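Lectin 2 (Agrocybe aegerita, PDB 4TQM) binds carbohydrate as a fungal beta-propeller lectin, holding the terminal N-acetylglucosamine of galactose-containing glycans in pockets around its rim. Local coordinates at residues A[38-43]-A[377-382]; A[77-82]-A[105-110]; A[246-251]-A[272-277]; A[286-291]-A[340-345]. The protein carries 1 engineered substitution. All blocks are in the same frame, centred on the assembly; numbering follows the deposited sequence.

Interaction 1 (A[38-43]-A[377-382]); sequences LQPFLA and ALTNDF
Pro40 lays its ring against two residues of 377-382, the carboxylate of Asp381 and the ring of Phe382, where two neighbouring blades of the seven-bladed beta-propeller meet near the rim. Strand 376-379 is the outermost of its blade; strand 41-44 is the outermost of the blade that joins the two ends of the chain, 395-399 pairing with 20-24. The proline comes in with its CG, 3.3 Å from Asp381 OD2 and 3.8 Å from Phe382 CE2, meeting the phenyl ring obliquely. The ring of Phe382 also meets that of Trp389. A second apolar patch joins the leucines: with CG anti to the backbone N (chi1 -174°), Leu38 reaches across so that its CD2 lies 3.7 Å from Leu378 CD1 and 3.6 Å from Thr379 CG2, the side chains crossing nearly at right angles. Direct polar bonds between the segments are absent, and two waters bridge instead. One donates to Pro40 O and, weakly, to Asp381 OD2. The other gives a weak bond to Leu38 O and sits 2.6 Å from Thr379 OG1. That hydroxyl, turned anti to its own main-chain nitrogen (chi1 180°), also closes an ST turn, accepting from Asp381 N at 3.0 Å in a nearly straight bond.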
# COMPACT_ATOMS: atom_id res chain seq x y z
N LEU A 38 17.57 -0.61 -17.37
CA LEU A 38 17.49 -0.34 -15.94
C LEU A 38 18.88 -0.13 -15.35
O LEU A 38 19.73 -1.01 -15.41
CB LEU A 38 16.76 -1.47 -15.20
CG LEU A 38 16.50 -1.21 -13.71
CD1 LEU A 38 15.46 -0.11 -13.53
CD2 LEU A 38 16.07 -2.47 -13.00
N GLN A 39 19.09 1.06 -14.79
CA GLN A 39 20.37 1.41 -14.19
C GLN A 39 20.14 2.04 -12.82
O GLN A 39 20.06 3.27 -12.71
CB GLN A 39 21.13 2.37 -15.10
CG GLN A 39 21.57 1.76 -16.43
CD GLN A 39 22.65 0.71 -16.26
OE1 GLN A 39 23.58 0.88 -15.47
NE2 GLN A 39 22.54 -0.39 -17.00
N PRO A 40 20.02 1.20 -11.78
CA PRO A 40 19.79 1.68 -10.42
C PRO A 40 20.95 2.54 -9.93
O PRO A 40 22.11 2.19 -10.18
CB PRO A 40 19.72 0.38 -9.60
CG PRO A 40 19.37 -0.68 -10.59
CD PRO A 40 20.08 -0.27 -11.85
N PHE A 41 20.65 3.64 -9.26
CA PHE A 41 21.69 4.54 -8.78
C PHE A 41 21.36 5.05 -7.38
O PHE A 41 20.19 5.12 -7.00
CB PHE A 41 21.89 5.71 -9.74
CG PHE A 41 20.78 6.72 -9.70
CD1 PHE A 41 19.58 6.48 -10.34
CD2 PHE A 41 20.94 7.92 -9.01
CE1 PHE A 41 18.56 7.41 -10.30
CE2 PHE A 41 19.92 8.85 -8.97
CZ PHE A 41 18.73 8.59 -9.62
N LEU A 42 22.40 5.40 -6.63
CA LEU A 42 22.23 5.92 -5.27
C LEU A 42 21.92 7.41 -5.34
O LEU A 42 22.80 8.22 -5.63
CB LEU A 42 23.50 5.67 -4.46
CG LEU A 42 23.51 6.14 -3.00
CD1 LEU A 42 22.53 5.33 -2.17
CD2 LEU A 42 24.92 6.04 -2.42
N ALA A 43 20.67 7.76 -5.06
CA ALA A 43 20.20 9.13 -5.25
C ALA A 43 20.40 10.02 -4.03
O ALA A 43 20.79 11.18 -4.14
CB ALA A 43 18.73 9.13 -5.67
N ALA A 377 14.92 -11.48 -15.97
CA ALA A 377 15.68 -10.84 -14.90
C ALA A 377 15.99 -9.39 -15.26
O ALA A 377 16.67 -9.12 -16.24
CB ALA A 377 16.96 -11.61 -14.63
N LEU A 378 15.47 -8.47 -14.46
CA LEU A 378 15.65 -7.04 -14.71
C LEU A 378 17.02 -6.56 -14.27
O LEU A 378 17.70 -5.83 -15.00
CB LEU A 378 14.56 -6.24 -14.00
CG LEU A 378 13.66 -5.37 -14.88
CD1 LEU A 378 14.49 -4.41 -15.71
CD2 LEU A 378 12.80 -6.24 -15.77
N THR A 379 17.43 -6.96 -13.07
CA THR A 379 18.69 -6.52 -12.50
C THR A 379 19.12 -7.43 -11.36
O THR A 379 18.32 -8.23 -10.86
CB THR A 379 18.59 -5.08 -11.95
OG1 THR A 379 19.85 -4.69 -11.39
CG2 THR A 379 17.52 -5.01 -10.87
N ASN A 380 20.37 -7.32 -10.95
CA ASN A 380 20.84 -8.04 -9.78
C ASN A 380 20.58 -7.23 -8.52
O ASN A 380 20.56 -7.77 -7.41
CB ASN A 380 22.33 -8.37 -9.90
CG ASN A 380 22.61 -9.43 -10.95
OD1 ASN A 380 21.78 -10.30 -11.20
ND2 ASN A 380 23.78 -9.35 -11.57
N ASP A 381 20.36 -5.93 -8.70
CA ASP A 381 20.13 -5.03 -7.58
C ASP A 381 18.74 -5.24 -6.97
O ASP A 381 17.86 -5.82 -7.61
CB ASP A 381 20.32 -3.57 -8.01
CG ASP A 381 21.69 -3.31 -8.61
OD1 ASP A 381 22.59 -4.17 -8.47
OD2 ASP A 381 21.89 -2.24 -9.22
N PHE A 382 18.58 -4.78 -5.73
CA PHE A 382 17.33 -4.89 -4.96
C PHE A 382 17.01 -6.31 -4.48
O PHE A 382 16.01 -6.53 -3.80
CB PHE A 382 16.13 -4.30 -5.73
CG PHE A 382 16.34 -2.89 -6.21
CD1 PHE A 382 16.32 -1.83 -5.33
CD2 PHE A 382 16.52 -2.63 -7.56
CE1 PHE A 382 16.51 -0.54 -5.77
CE2 PHE A 382 16.70 -1.34 -8.01
CZ PHE A 382 16.70 -0.29 -7.12
O HOH W 1 21.05 -3.38 -13.28
O HOH W 2 23.68 0.28 -10.61

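Interaction 2 (A[77-82]-A[105-110]). With NAG (2-acetamido-2-deoxy-beta-D-glucopyranose), chain B; GAL (beta-D-galactopyranose), chain C; NAG (2-acetamido-2-deoxy-beta-D-glucopyranose), chain D; NAG (2-acetamido-2-deoxy-beta-D-glucopyranose), chain E.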
# COMPACT_ATOMS: atom_id res chain seq x y z
N PHE A 77 9.55 9.63 7.90
CA PHE A 77 9.17 9.88 9.28
C PHE A 77 10.27 9.34 10.18
O PHE A 77 10.31 8.13 10.47
CB PHE A 77 7.84 9.19 9.60
CG PHE A 77 6.68 9.67 8.77
CD1 PHE A 77 5.83 10.67 9.25
CD2 PHE A 77 6.42 9.12 7.52
CE1 PHE A 77 4.76 11.11 8.49
CE2 PHE A 77 5.35 9.56 6.76
CZ PHE A 77 4.52 10.55 7.25
N GLY A 78 11.16 10.23 10.60
CA GLY A 78 12.32 9.88 11.40
C GLY A 78 12.18 10.28 12.86
O GLY A 78 11.08 10.24 13.41
N ASN A 79 13.28 10.67 13.49
CA ASN A 79 13.26 10.94 14.93
C ASN A 79 12.74 12.34 15.29
O ASN A 79 11.76 12.47 16.02
CB ASN A 79 14.64 10.70 15.55
CG ASN A 79 14.98 9.23 15.63
OD1 ASN A 79 14.10 8.38 15.79
ND2 ASN A 79 16.27 8.91 15.51
N ALA A 80 13.40 13.37 14.79
CA ALA A 80 13.05 14.74 15.17
C ALA A 80 11.90 15.31 14.34
O ALA A 80 11.43 16.42 14.61
CB ALA A 80 14.28 15.64 15.09
N GLY A 81 11.44 14.56 13.35
CA GLY A 81 10.34 15.01 12.51
C GLY A 81 10.31 14.34 11.15
O GLY A 81 10.86 13.25 10.97
N VAL A 82 9.65 14.98 10.19
CA VAL A 82 9.55 14.43 8.85
C VAL A 82 10.55 15.09 7.90
O VAL A 82 10.65 16.31 7.83
CB VAL A 82 8.12 14.59 8.29
CG1 VAL A 82 8.02 13.97 6.90
CG2 VAL A 82 7.11 13.95 9.23
N GLY A 105 7.11 11.96 14.55
CA GLY A 105 8.40 11.30 14.67
C GLY A 105 8.52 10.43 15.91
O GLY A 105 7.71 10.54 16.83
N TYR A 106 9.53 9.56 15.92
CA TYR A 106 9.76 8.69 17.07
C TYR A 106 10.06 9.53 18.31
O TYR A 106 9.55 9.25 19.40
CB TYR A 106 10.90 7.71 16.79
CG TYR A 106 11.07 6.65 17.87
CD1 TYR A 106 10.47 5.41 17.75
CD2 TYR A 106 11.84 6.90 19.00
CE1 TYR A 106 10.62 4.44 18.73
CE2 TYR A 106 11.99 5.94 19.98
CZ TYR A 106 11.38 4.71 19.84
OH TYR A 106 11.54 3.76 20.82
N ASP A 107 10.88 10.56 18.14
CA ASP A 107 11.15 11.49 19.24
C ASP A 107 10.11 12.61 19.27
O ASP A 107 9.39 12.77 20.25
CB ASP A 107 12.56 12.07 19.14
CG ASP A 107 13.63 11.04 19.46
OD1 ASP A 107 13.30 10.04 20.13
OD2 ASP A 107 14.79 11.24 19.04
N ALA A 108 10.03 13.36 18.17
CA ALA A 108 9.07 14.46 18.07
C ALA A 108 7.65 13.94 17.87
O ALA A 108 7.21 13.78 16.73
CB ALA A 108 9.46 15.39 16.94
N GLY A 109 6.95 13.68 18.97
CA GLY A 109 5.57 13.23 18.90
C GLY A 109 5.34 11.88 19.55
O GLY A 109 4.19 11.47 19.76
N GLY A 110 6.42 11.18 19.86
CA GLY A 110 6.34 9.87 20.49
C GLY A 110 5.62 8.85 19.64
O GLY A 110 4.89 8.00 20.16
C1 NAG B . 18.96 12.40 11.99
C2 NAG B . 18.15 11.84 10.82
C3 NAG B . 18.93 11.95 9.52
C4 NAG B . 19.42 13.38 9.33
C5 NAG B . 20.24 13.79 10.55
C6 NAG B . 20.76 15.22 10.42
C7 NAG B . 16.58 10.18 11.59
C8 NAG B . 16.25 8.72 11.78
N2 NAG B . 17.77 10.46 11.08
O3 NAG B . 18.11 11.57 8.44
O4 NAG B . 20.20 13.48 8.16
O5 NAG B . 19.43 13.71 11.70
O6 NAG B . 19.66 16.11 10.41
O7 NAG B . 15.77 11.05 11.91
C1 GAL C . 19.11 11.80 16.75
C2 GAL C . 18.34 11.65 15.45
C3 GAL C . 18.97 12.53 14.37
C4 GAL C . 19.10 13.97 14.87
C5 GAL C . 19.76 14.01 16.25
C6 GAL C . 19.78 15.43 16.81
O2 GAL C . 18.34 10.30 15.03
O3 GAL C . 18.18 12.49 13.21
O4 GAL C . 17.82 14.56 14.92
O5 GAL C . 19.06 13.16 17.15
O6 GAL C . 20.28 15.41 18.13
C1 NAG D . 18.13 10.08 21.69
C2 NAG D . 18.83 11.40 21.43
C3 NAG D . 18.47 11.94 20.06
C4 NAG D . 18.72 10.88 18.99
C5 NAG D . 18.08 9.55 19.37
C6 NAG D . 18.48 8.46 18.38
C7 NAG D . 19.41 13.10 23.05
C8 NAG D . 18.92 14.15 24.01
N2 NAG D . 18.47 12.38 22.44
O1 NAG D . 18.50 9.57 22.95
O3 NAG D . 19.24 13.09 19.77
O4 NAG D . 18.19 11.33 17.77
O5 NAG D . 18.46 9.15 20.67
O6 NAG D . 19.87 8.26 18.45
O7 NAG D . 20.61 12.94 22.86
C1 NAG E . 0.60 13.53 20.81
C2 NAG E . 0.78 13.20 19.33
C3 NAG E . 1.52 14.34 18.65
C4 NAG E . 0.75 15.64 18.87
C5 NAG E . 0.54 15.88 20.36
C6 NAG E . -0.33 17.12 20.57
C7 NAG E . 0.84 10.79 18.92
C8 NAG E . 1.71 9.58 18.72
N2 NAG E . 1.48 11.93 19.18
O3 NAG E . 1.65 14.09 17.26
O4 NAG E . 1.45 16.73 18.31
O5 NAG E . -0.09 14.76 20.97
O6 NAG E . -0.57 17.31 21.95
O7 NAG E . -0.38 10.69 18.85
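Two loops run against each other here through main-chain bonds: Tyr106 N donates to Gly78 O (3.0 Å), while Asn79 O takes two donors, Asp107 N and Ala108 N. The second of these is the straighter, at 169° and 2.9 Å; the first is bent to 134°. Gly105, lacking a side chain, lets its CA close to 3.1 Å from Gly78 O, and Ala108 CB packs on Ala80 O. Ala108 itself is the centre of an inverse gamma turn. Among the side chains, the carboxylate of Asp107 stacks on the amide of Asn79, their planes 26° apart, with OD2 beside Asn79 CB. On the Tyr106 side, Asn79 OD1 lies 3.4 Å from Tyr106 CB and accepts from His59 NE2, which fixes the amide so that ND2 faces the sugar. ND2 donates to O2 of the galactose, a short bond of 2.5 Å, and Asn79 N gives a nearly linear one to the acetamide O7 of the chain B GlcNAc. That GlcNAc is linked to galactose O3, and the galactose to O4 of the chain D GlcNAc; Asn46, Gly52 and Trp54 complete the pocket of the terminal GlcNAc. Gly109 O serves a separate pocket, accepting from N2 of the chain E GlcNAc at 2.8 Å. Within the beta-propeller, 77-82 is the turn between strands 73-77 and 82-85 of one blade, and 105-110 belongs to the connection from its outermost strand, 98-101, to the innermost strand of the next blade, 117-121.

Interaction 3 (A[246-251]-A[272-277]); sequences CGKAGC and FGTDKG. With NAG (2-acetamido-2-deoxy-beta-D-glucopyranose), chain F; NAG (2-acetamido-2-deoxy-beta-D-glucopyranose), chain G; GAL (beta-D-galactopyranose), chain H.
The turn 246-251 and the loop 272-277, whose residues 274-275 form a short 3-10 segment, are joined by two main-chain bonds, Asp275 N to Lys248 O at 3.0 Å and a weak one from Thr274 N to Gly247 O. Asp275 lies over the same peptide with its carboxylate, OD2 coming within 3.3 Å of Ala249 CA, while Thr274 OG1 rests 3.7 Å from Lys248 CG as the two side chains cross obliquely. Deeper down, two cysteine sulfurs pack on Phe272: Cys251 SG is 3.8 Å from Phe272 CB and makes an oblique sulfur-aromatic contact with the ring, and Cys246 SG lies farther off the same CB. Lys248 carries the sugar side. Its N donates to O7 of the chain F GlcNAc (2.9 Å, 169°), and its chain, extended beyond CG, passes galactose O2, with CD 3.3 Å from it, before NZ makes a weak bond to the same oxygen. Ala249 CB touches galactose O4. A separate GlcNAc, chain G, donates from N2 to Lys276 O, and Asp271, Trp278 and Asn303 complete its pocket. In the propeller, 246-251 turns between strands 242-246 and 251-254, whereas 272-277 leads from the blade's outermost strand, 266-269, toward strand 285-288 of the next blade, with Phe272 reaching Tyr307 and Ala309 on that blade's strand 306-309.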
# COMPACT_ATOMS: atom_id res chain seq x y z
N CYS A 246 -9.83 -12.14 2.16
CA CYS A 246 -9.56 -13.56 1.94
C CYS A 246 -9.79 -14.29 3.26
O CYS A 246 -8.91 -14.32 4.12
CB CYS A 246 -8.13 -13.77 1.45
SG CYS A 246 -7.71 -12.84 -0.04
N GLY A 247 -10.98 -14.86 3.42
CA GLY A 247 -11.34 -15.53 4.65
C GLY A 247 -10.90 -16.98 4.70
O GLY A 247 -9.84 -17.34 4.18
N LYS A 248 -11.72 -17.82 5.33
CA LYS A 248 -11.42 -19.24 5.46
C LYS A 248 -11.79 -20.02 4.19
O LYS A 248 -10.93 -20.66 3.59
CB LYS A 248 -12.12 -19.83 6.68
CG LYS A 248 -11.54 -19.36 8.00
CD LYS A 248 -12.42 -19.73 9.18
CE LYS A 248 -11.82 -19.23 10.48
NZ LYS A 248 -12.71 -19.49 11.65
N ALA A 249 -13.05 -19.95 3.80
CA ALA A 249 -13.54 -20.73 2.65
C ALA A 249 -13.31 -20.03 1.32
O ALA A 249 -13.63 -20.58 0.26
CB ALA A 249 -15.02 -21.07 2.83
N GLY A 250 -12.77 -18.81 1.36
CA GLY A 250 -12.51 -18.08 0.14
C GLY A 250 -12.63 -16.58 0.30
O GLY A 250 -12.58 -16.06 1.41
N CYS A 251 -12.79 -15.89 -0.83
CA CYS A 251 -12.86 -14.43 -0.82
C CYS A 251 -14.29 -13.94 -0.66
O CYS A 251 -15.19 -14.37 -1.38
CB CYS A 251 -12.27 -13.87 -2.11
SG CYS A 251 -10.53 -14.29 -2.37
N PHE A 272 -8.07 -18.91 -2.35
CA PHE A 272 -7.24 -17.87 -1.72
C PHE A 272 -7.39 -17.78 -0.20
O PHE A 272 -6.91 -16.83 0.42
CB PHE A 272 -7.48 -16.49 -2.35
CG PHE A 272 -7.09 -16.40 -3.79
CD1 PHE A 272 -5.76 -16.42 -4.17
CD2 PHE A 272 -8.07 -16.27 -4.77
CE1 PHE A 272 -5.40 -16.32 -5.51
CE2 PHE A 272 -7.71 -16.17 -6.11
CZ PHE A 272 -6.38 -16.19 -6.48
N GLY A 273 -8.05 -18.77 0.40
CA GLY A 273 -8.29 -18.77 1.83
C GLY A 273 -7.50 -19.82 2.59
O GLY A 273 -6.80 -20.64 1.99
N THR A 274 -7.61 -19.81 3.92
CA THR A 274 -6.86 -20.74 4.75
C THR A 274 -7.32 -22.19 4.61
O THR A 274 -6.56 -23.12 4.90
CB THR A 274 -6.88 -20.32 6.24
OG1 THR A 274 -8.23 -20.22 6.70
CG2 THR A 274 -6.18 -18.98 6.42
N ASP A 275 -8.55 -22.40 4.14
CA ASP A 275 -9.06 -23.75 3.91
C ASP A 275 -8.31 -24.44 2.77
O ASP A 275 -8.20 -25.66 2.74
CB ASP A 275 -10.56 -23.74 3.61
CG ASP A 275 -11.40 -23.42 4.83
OD1 ASP A 275 -10.84 -23.36 5.94
OD2 ASP A 275 -12.63 -23.23 4.68
N LYS A 276 -7.80 -23.65 1.83
CA LYS A 276 -7.05 -24.20 0.71
C LYS A 276 -5.55 -23.91 0.80
O LYS A 276 -4.87 -23.78 -0.21
CB LYS A 276 -7.63 -23.73 -0.63
CG LYS A 276 -9.02 -24.28 -0.91
CD LYS A 276 -9.45 -24.10 -2.36
CE LYS A 276 -10.72 -24.90 -2.63
NZ LYS A 276 -11.22 -24.73 -4.03
N GLY A 277 -5.05 -23.82 2.04
CA GLY A 277 -3.62 -23.78 2.28
C GLY A 277 -2.97 -22.41 2.28
O GLY A 277 -1.76 -22.30 2.51
C1 NAG F . -17.23 -17.14 7.92
C2 NAG F . -16.58 -15.85 7.43
C3 NAG F . -17.53 -14.67 7.65
C4 NAG F . -18.91 -14.96 7.06
C5 NAG F . -19.44 -16.32 7.51
C6 NAG F . -20.72 -16.68 6.75
C7 NAG F . -14.15 -15.86 7.51
C8 NAG F . -12.92 -15.36 8.22
N2 NAG F . -15.32 -15.64 8.11
O3 NAG F . -17.00 -13.51 7.05
O4 NAG F . -19.82 -13.96 7.45
O5 NAG F . -18.48 -17.33 7.27
O6 NAG F . -21.16 -17.96 7.13
O7 NAG F . -14.04 -16.44 6.43
C1 NAG G . -3.10 -25.46 -3.84
C2 NAG G . -3.45 -23.98 -3.72
C3 NAG G . -4.95 -23.77 -3.91
C4 NAG G . -5.39 -24.40 -5.22
C5 NAG G . -4.92 -25.85 -5.32
C6 NAG G . -5.26 -26.40 -6.70
C7 NAG G . -1.94 -22.64 -2.40
C8 NAG G . -1.71 -21.89 -1.12
N2 NAG G . -3.00 -23.44 -2.45
O3 NAG G . -5.23 -22.39 -3.91
O4 NAG G . -6.79 -24.34 -5.35
O5 NAG G . -3.53 -25.96 -5.09
O6 NAG G . -4.88 -27.75 -6.78
O7 NAG G . -1.16 -22.50 -3.35
C1 GAL H . -16.56 -21.70 9.09
C2 GAL H . -16.00 -20.32 8.76
C3 GAL H . -17.01 -19.49 7.99
C4 GAL H . -17.56 -20.29 6.81
C5 GAL H . -18.08 -21.64 7.31
C6 GAL H . -18.66 -22.48 6.17
O2 GAL H . -15.67 -19.66 9.97
O3 GAL H . -16.42 -18.28 7.54
O4 GAL H . -16.53 -20.49 5.87
O5 GAL H . -17.02 -22.34 7.92
O6 GAL H . -19.05 -23.73 6.67

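Interaction 4 (A[286-291]-A[340-345]); sequences FIADLT and RFVVDL
Apolar packing dominates, and Val342 is its hub, with three residues of 286-291 laid along it. Its CG1, anti to the backbone N (chi1 -169°), meets Ala288 CB at 3.6 Å and, more loosely, Leu290 CD2; the other methyl, CG2, lies 4.0 Å from Phe286 CD2. Phe286 and Val342 are inclined to each other, the methyl approaching the ring obliquely. Phe301 of strand 297-301 also packs on Val342. Strands 285-288 and 339-343 are the innermost of consecutive propeller blades; their segments 286-288 and 340-343 run in nearly the same direction, 21° apart, with axes 7.6 Å from each other, too far to pair, so these two strands meet mainly through side chains. Contact with the main chain comes from the far end of the phenyl ring: Phe286 CZ approaches Arg340 O to 3.3 Å. The arginine's own polar end leads away, NH1 donating to Phe327 O. Polar bonds otherwise shape the turns after the strands. Asp289 OD1 accepts from Thr291 N in an Asx turn, the donor lying above the carboxylate plane, and receives Gly292 N as well, while Asp289 OD2 takes Gly294 N.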
# COMPACT_ATOMS: atom_id res chain seq x y z
N PHE A 286 -3.00 -9.97 -3.28
CA PHE A 286 -3.14 -8.59 -3.70
C PHE A 286 -4.37 -8.41 -4.58
O PHE A 286 -4.82 -9.36 -5.22
CB PHE A 286 -1.90 -8.14 -4.49
CG PHE A 286 -0.60 -8.31 -3.75
CD1 PHE A 286 -0.11 -7.30 -2.94
CD2 PHE A 286 0.14 -9.47 -3.89
CE1 PHE A 286 1.09 -7.45 -2.26
CE2 PHE A 286 1.34 -9.63 -3.21
CZ PHE A 286 1.81 -8.61 -2.40
N ILE A 287 -4.89 -7.19 -4.61
CA ILE A 287 -5.93 -6.83 -5.57
C ILE A 287 -5.32 -5.90 -6.60
O ILE A 287 -4.78 -4.85 -6.25
CB ILE A 287 -7.11 -6.12 -4.89
CG1 ILE A 287 -7.64 -6.94 -3.72
CG2 ILE A 287 -8.22 -5.86 -5.90
CD1 ILE A 287 -8.15 -8.32 -4.11
N ALA A 288 -5.39 -6.28 -7.87
CA ALA A 288 -4.86 -5.45 -8.95
C ALA A 288 -5.67 -5.61 -10.23
O ALA A 288 -6.34 -6.63 -10.43
CB ALA A 288 -3.39 -5.75 -9.20
N ASP A 289 -5.61 -4.60 -11.09
CA ASP A 289 -6.33 -4.61 -12.35
C ASP A 289 -5.48 -5.27 -13.43
O ASP A 289 -4.51 -4.69 -13.93
CB ASP A 289 -6.70 -3.18 -12.76
CG ASP A 289 -7.49 -3.11 -14.05
OD1 ASP A 289 -7.93 -4.17 -14.55
OD2 ASP A 289 -7.68 -1.99 -14.56
N LEU A 290 -5.85 -6.50 -13.80
CA LEU A 290 -5.07 -7.27 -14.76
C LEU A 290 -5.55 -7.14 -16.20
O LEU A 290 -4.95 -7.71 -17.11
CB LEU A 290 -5.07 -8.75 -14.36
CG LEU A 290 -4.30 -9.13 -13.10
CD1 LEU A 290 -4.40 -10.62 -12.86
CD2 LEU A 290 -2.85 -8.72 -13.21
N THR A 291 -6.63 -6.39 -16.41
CA THR A 291 -7.24 -6.30 -17.74
C THR A 291 -7.42 -4.87 -18.25
O THR A 291 -7.83 -4.67 -19.40
CB THR A 291 -8.62 -6.99 -17.77
OG1 THR A 291 -9.48 -6.38 -16.79
CG2 THR A 291 -8.48 -8.47 -17.48
N ARG A 340 7.25 -8.97 -3.31
CA ARG A 340 6.52 -9.20 -4.56
C ARG A 340 5.44 -8.14 -4.74
O ARG A 340 4.71 -7.81 -3.80
CB ARG A 340 5.92 -10.61 -4.58
CG ARG A 340 6.92 -11.70 -4.96
CD ARG A 340 6.44 -13.08 -4.54
NE ARG A 340 6.45 -13.23 -3.09
CZ ARG A 340 6.18 -14.37 -2.46
NH1 ARG A 340 5.88 -15.46 -3.14
NH2 ARG A 340 6.21 -14.41 -1.13
N PHE A 341 5.34 -7.61 -5.95
CA PHE A 341 4.35 -6.59 -6.26
C PHE A 341 3.64 -6.88 -7.57
O PHE A 341 4.18 -7.53 -8.48
CB PHE A 341 4.99 -5.20 -6.30
CG PHE A 341 5.57 -4.75 -4.98
CD1 PHE A 341 4.74 -4.29 -3.96
CD2 PHE A 341 6.93 -4.79 -4.76
CE1 PHE A 341 5.27 -3.88 -2.75
CE2 PHE A 341 7.47 -4.38 -3.55
CZ PHE A 341 6.64 -3.92 -2.54
N VAL A 342 2.40 -6.41 -7.65
CA VAL A 342 1.56 -6.56 -8.83
C VAL A 342 1.15 -5.16 -9.27
O VAL A 342 0.18 -4.60 -8.75
CB VAL A 342 0.30 -7.39 -8.52
CG1 VAL A 342 -0.41 -7.76 -9.81
CG2 VAL A 342 0.67 -8.64 -7.74
N VAL A 343 1.91 -4.59 -10.20
CA VAL A 343 1.69 -3.22 -10.64
C VAL A 343 1.93 -3.12 -12.14
O VAL A 343 2.63 -3.95 -12.72
CB VAL A 343 2.65 -2.24 -9.93
CG1 VAL A 343 2.37 -2.19 -8.43
CG2 VAL A 343 4.10 -2.62 -10.20
N ASP A 344 1.34 -2.11 -12.78
CA ASP A 344 1.59 -1.89 -14.20
C ASP A 344 2.99 -1.35 -14.42
O ASP A 344 3.37 -0.32 -13.86
CB ASP A 344 0.56 -0.93 -14.79
CG ASP A 344 0.63 -0.87 -16.31
OD1 ASP A 344 1.23 -1.78 -16.92
OD2 ASP A 344 0.08 0.08 -16.89
N LEU A 345 3.76 -2.05 -15.24
CA LEU A 345 5.11 -1.63 -15.57
C LEU A 345 5.20 -1.20 -17.03
O LEU A 345 6.22 -0.67 -17.46
CB LEU A 345 6.09 -2.78 -15.33
CG LEU A 345 6.16 -3.38 -13.93
CD1 LEU A 345 6.95 -4.67 -13.97
CD2 LEU A 345 6.78 -2.41 -12.94

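How the interactions relate
Interactions 2 and 3 are the same structural element in two blades on opposite sides of the propeller, their centres 39 Å apart; each has one GlcNAc-Gal glycan on its turn and a separate GlcNAc on its inter-blade loop, and so contributes to two sugar pockets. Interaction 4 lies further in, its centre about 12 Å from the chain centre and about 20 Å from the centre of interaction 3. Interaction 1, like interaction 4, joins neighbouring blades, but near the surface; its Phe382 side chain is still about 11 Å from a bound GlcNAc. It reaches the same sheet as interaction 4, nearest atoms about 6 Å apart, and along the chain it encloses the other three.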